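Side-chain contact in GDSL-like protein (Collinsella aerofaciens ATCC 25986, PDB 7BXD), which probably hydrolyses acyl ester bonds as a GDSL-like acyl-hydrolase of the SGNH hydrolase superfamily: residues G117-T122 and L184-R189. Residues are numbered along the deposited sequence; the frame is centred on the assembly and turned at random.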
ATOM      1  N   GLY A 117     -13.616   7.588  10.465  1.00 16.08           N
ATOM      2  CA  GLY A 117     -14.863   6.871  10.679  1.00 16.98           C
ATOM      3  C   GLY A 117     -14.721   5.810  11.758  1.00 16.34           C
ATOM      4  O   GLY A 117     -13.772   5.823  12.559  1.00 16.76           O
ATOM      5  N   GLU A 118     -15.687   4.885  11.769  1.00 17.03           N
ATOM      6  CA  GLU A 118     -15.736   3.787  12.725  1.00 17.58           C
ATOM      7  C   GLU A 118     -15.891   2.481  11.960  1.00 15.96           C
ATOM      8  O   GLU A 118     -16.414   2.461  10.842  1.00 16.38           O
ATOM      9  CB  GLU A 118     -16.991   3.878  13.624  1.00 20.35           C
ATOM     10  CG  GLU A 118     -17.059   5.060  14.521  1.00 23.62           C
ATOM     11  CD  GLU A 118     -18.328   5.012  15.370  1.00 26.45           C
ATOM     12  OE1 GLU A 118     -18.693   6.045  15.893  1.00 24.76           O
ATOM     13  OE2 GLU A 118     -19.006   3.950  15.448  1.00 31.17           O
ATOM     14  N   LEU A 119     -15.503   1.372  12.603  1.00 17.35           N
ATOM     15  CA  LEU A 119     -15.705   0.061  12.001  1.00 17.42           C
ATOM     16  C   LEU A 119     -17.195  -0.142  11.730  1.00 16.98           C
ATOM     17  O   LEU A 119     -18.034   0.009  12.624  1.00 19.15           O
ATOM     18  CB  LEU A 119     -15.184  -1.025  12.936  1.00 18.13           C
ATOM     19  CG  LEU A 119     -15.271  -2.469  12.439  1.00 18.78           C
ATOM     20  CD1 LEU A 119     -14.500  -2.687  11.148  1.00 18.54           C
ATOM     21  CD2 LEU A 119     -14.790  -3.454  13.524  1.00 20.28           C
ATOM     22  N   GLY A 120     -17.518  -0.502  10.498  1.00 16.76           N
ATOM     23  CA  GLY A 120     -18.880  -0.625  10.028  1.00 17.57           C
ATOM     24  C   GLY A 120     -19.268   0.491   9.075  1.00 17.43           C
ATOM     25  O   GLY A 120     -20.292   0.385   8.380  1.00 18.58           O
ATOM     26  N   SER A 121     -18.474   1.565   8.999  1.00 16.52           N
ATOM     27  CA  SER A 121     -18.708   2.593   7.997  1.00 16.32           C
ATOM     28  C   SER A 121     -18.815   1.989   6.607  1.00 16.39           C
ATOM     29  O   SER A 121     -18.069   1.058   6.236  1.00 16.99           O
ATOM     30  CB  SER A 121     -17.490   3.507   7.974  1.00 16.59           C
ATOM     31  OG  SER A 121     -17.589   4.468   6.922  1.00 17.17           O
ATOM     32  N   THR A 122     -19.689   2.588   5.794  1.00 16.42           N
ATOM     33  CA  THR A 122     -19.710   2.356   4.351  1.00 17.05           C
ATOM     34  C   THR A 122     -19.564   3.655   3.565  1.00 17.16           C
ATOM     35  O   THR A 122     -19.865   3.701   2.359  1.00 19.77           O
ATOM     36  CB  THR A 122     -20.965   1.582   3.917  1.00 19.91           C
ATOM     37  OG1 THR A 122     -22.129   2.327   4.276  1.00 21.75           O
ATOM     38  CG2 THR A 122     -21.003   0.210   4.569  1.00 20.67           C
ATOM     39  N   LEU A 184      -6.473  -3.052   9.754  1.00 13.23           N
ATOM     40  CA  LEU A 184      -6.451  -4.401  10.317  1.00 12.95           C
ATOM     41  C   LEU A 184      -7.842  -4.857  10.754  1.00 12.77           C
ATOM     42  O   LEU A 184      -8.191  -6.045  10.614  1.00 13.30           O
ATOM     43  CB  LEU A 184      -5.462  -4.487  11.489  1.00 13.94           C
ATOM     44  CG  LEU A 184      -3.996  -4.278  11.089  1.00 15.87           C
ATOM     45  CD1 LEU A 184      -3.114  -4.256  12.309  1.00 17.34           C
ATOM     46  CD2 LEU A 184      -3.512  -5.327  10.132  1.00 17.95           C
ATOM     47  N   GLU A 185      -8.645  -3.954  11.323  1.00 12.86           N
ATOM     48  CA  GLU A 185      -9.983  -4.340  11.786  1.00 13.03           C
ATOM     49  C   GLU A 185     -10.901  -4.676  10.609  1.00 12.69           C
ATOM     50  O   GLU A 185     -11.689  -5.632  10.692  1.00 13.35           O
ATOM     51  CB  GLU A 185     -10.569  -3.229  12.640  1.00 14.16           C
ATOM     52  CG  GLU A 185      -9.857  -3.117  13.992  1.00 15.94           C
ATOM     53  CD  GLU A 185     -10.316  -1.938  14.811  1.00 19.86           C
ATOM     54  OE1 GLU A 185     -11.225  -1.199  14.379  1.00 20.44           O
ATOM     55  OE2 GLU A 185      -9.771  -1.748  15.924  1.00 23.55           O
ATOM     56  N   VAL A 186     -10.838  -3.899   9.510  1.00 12.58           N
ATOM     57  CA  VAL A 186     -11.687  -4.223   8.369  1.00 12.67           C
ATOM     58  C   VAL A 186     -11.200  -5.519   7.729  1.00 12.52           C
ATOM     59  O   VAL A 186     -12.000  -6.380   7.316  1.00 13.08           O
ATOM     60  CB  VAL A 186     -11.754  -3.066   7.356  1.00 13.50           C
ATOM     61  CG1 VAL A 186     -12.703  -3.427   6.213  1.00 14.06           C
ATOM     62  CG2 VAL A 186     -12.207  -1.797   8.035  1.00 14.25           C
ATOM     63  N   CYS A 187      -9.876  -5.677   7.589  1.00 12.95           N
ATOM     64  CA  CYS A 187      -9.367  -6.936   7.067  1.00 13.00           C
ATOM     65  C   CYS A 187      -9.839  -8.114   7.916  1.00 12.68           C
ATOM     66  O   CYS A 187     -10.232  -9.165   7.381  1.00 13.05           O
ATOM     67  CB  CYS A 187      -7.834  -6.882   6.976  1.00 13.59           C
ATOM     68  SG  CYS A 187      -7.263  -5.898   5.555  1.00 13.84           S
ATOM     69  N   ASP A 188      -9.804  -7.967   9.244  1.00 12.90           N
ATOM     70  CA  ASP A 188     -10.290  -9.045  10.103  1.00 13.11           C
ATOM     71  C   ASP A 188     -11.751  -9.385   9.803  1.00 13.26           C
ATOM     72  O   ASP A 188     -12.115 -10.566   9.731  1.00 13.35           O
ATOM     73  CB  ASP A 188     -10.136  -8.679  11.580  1.00 14.11           C
ATOM     74  CG  ASP A 188     -10.893  -9.682  12.456  1.00 15.16           C
ATOM     75  OD1 ASP A 188     -10.406 -10.800  12.673  1.00 16.05           O
ATOM     76  OD2 ASP A 188     -12.051  -9.369  12.852  1.00 16.79           O
ATOM     77  N   ARG A 189     -12.597  -8.370   9.628  1.00 13.63           N
ATOM     78  CA  ARG A 189     -14.007  -8.624   9.339  1.00 14.39           C
ATOM     79  C   ARG A 189     -14.150  -9.603   8.196  1.00 13.50           C
ATOM     80  O   ARG A 189     -15.018 -10.492   8.241  1.00 14.40           O
ATOM     81  CB  ARG A 189     -14.726  -7.312   9.029  1.00 16.57           C
ATOM     82  CG  ARG A 189     -16.060  -7.454   8.330  1.00 20.15           C
ATOM     83  CD  ARG A 189     -17.147  -7.951   9.156  1.00 24.44           C
ATOM     84  NE  ARG A 189     -18.409  -7.794   8.416  1.00 26.74           N
ATOM     85  CZ  ARG A 189     -19.560  -8.134   8.946  1.00 27.02           C
ATOM     86  NH1 ARG A 189     -19.526  -8.639  10.167  1.00 27.83           N
ATOM     87  NH2 ARG A 189     -20.720  -8.005   8.271  1.00 28.11           N
TER
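Leu119, at the second position of a type II beta turn running from Glu118 to Ser121, reaches across to Glu185 and Val186 on the last turns of helix 176-189. The setting is the periphery of the SGNH hydrolase fold, a parallel sheet layered with helices, where the loop between helices 107-111 and 127-141 lies against the C-terminal part of helix 176-189. Apolar contact carries the pairing. With CG anti to the backbone N (chi1 -178°), the leucine side chain extends from the turn and brings CD1 to 4.0 Å from CG2 of Val186; leucine and valine point in opposing directions and meet through this single pair of methyls. The same CD1 lies 4.1 Å from the carbonyl O of Glu185, so one methyl meets both a valine branch and the helix backbone. Tyr128 of helix 127-141 touches Leu119 and Val186 as well, joining loop and two helices in one apolar patch, and Val131 packs on Val186 from that same helix. No hydrogen bond joins the two segments. Within the loop, Ser121 N donates to Glu118 O at 2.9 Å, closing the turn, and Gly120 supplies the positive phi (108°) that its third position requires. Ser121 OG is hydrogen-bonded to Glu126 OE1 and to Asp123 N, tying the turn to the approach of helix 127-141. In the helix, the 3.1 Å bond from Arg189 N to Glu185 O engages the carbonyl that Leu119 approaches. Glu185 turns one carboxylate oxygen to the base of the leucine: OE1, hydrogen-bonded to Tyr128 OH, lies 4.2 Å from Leu119 CB.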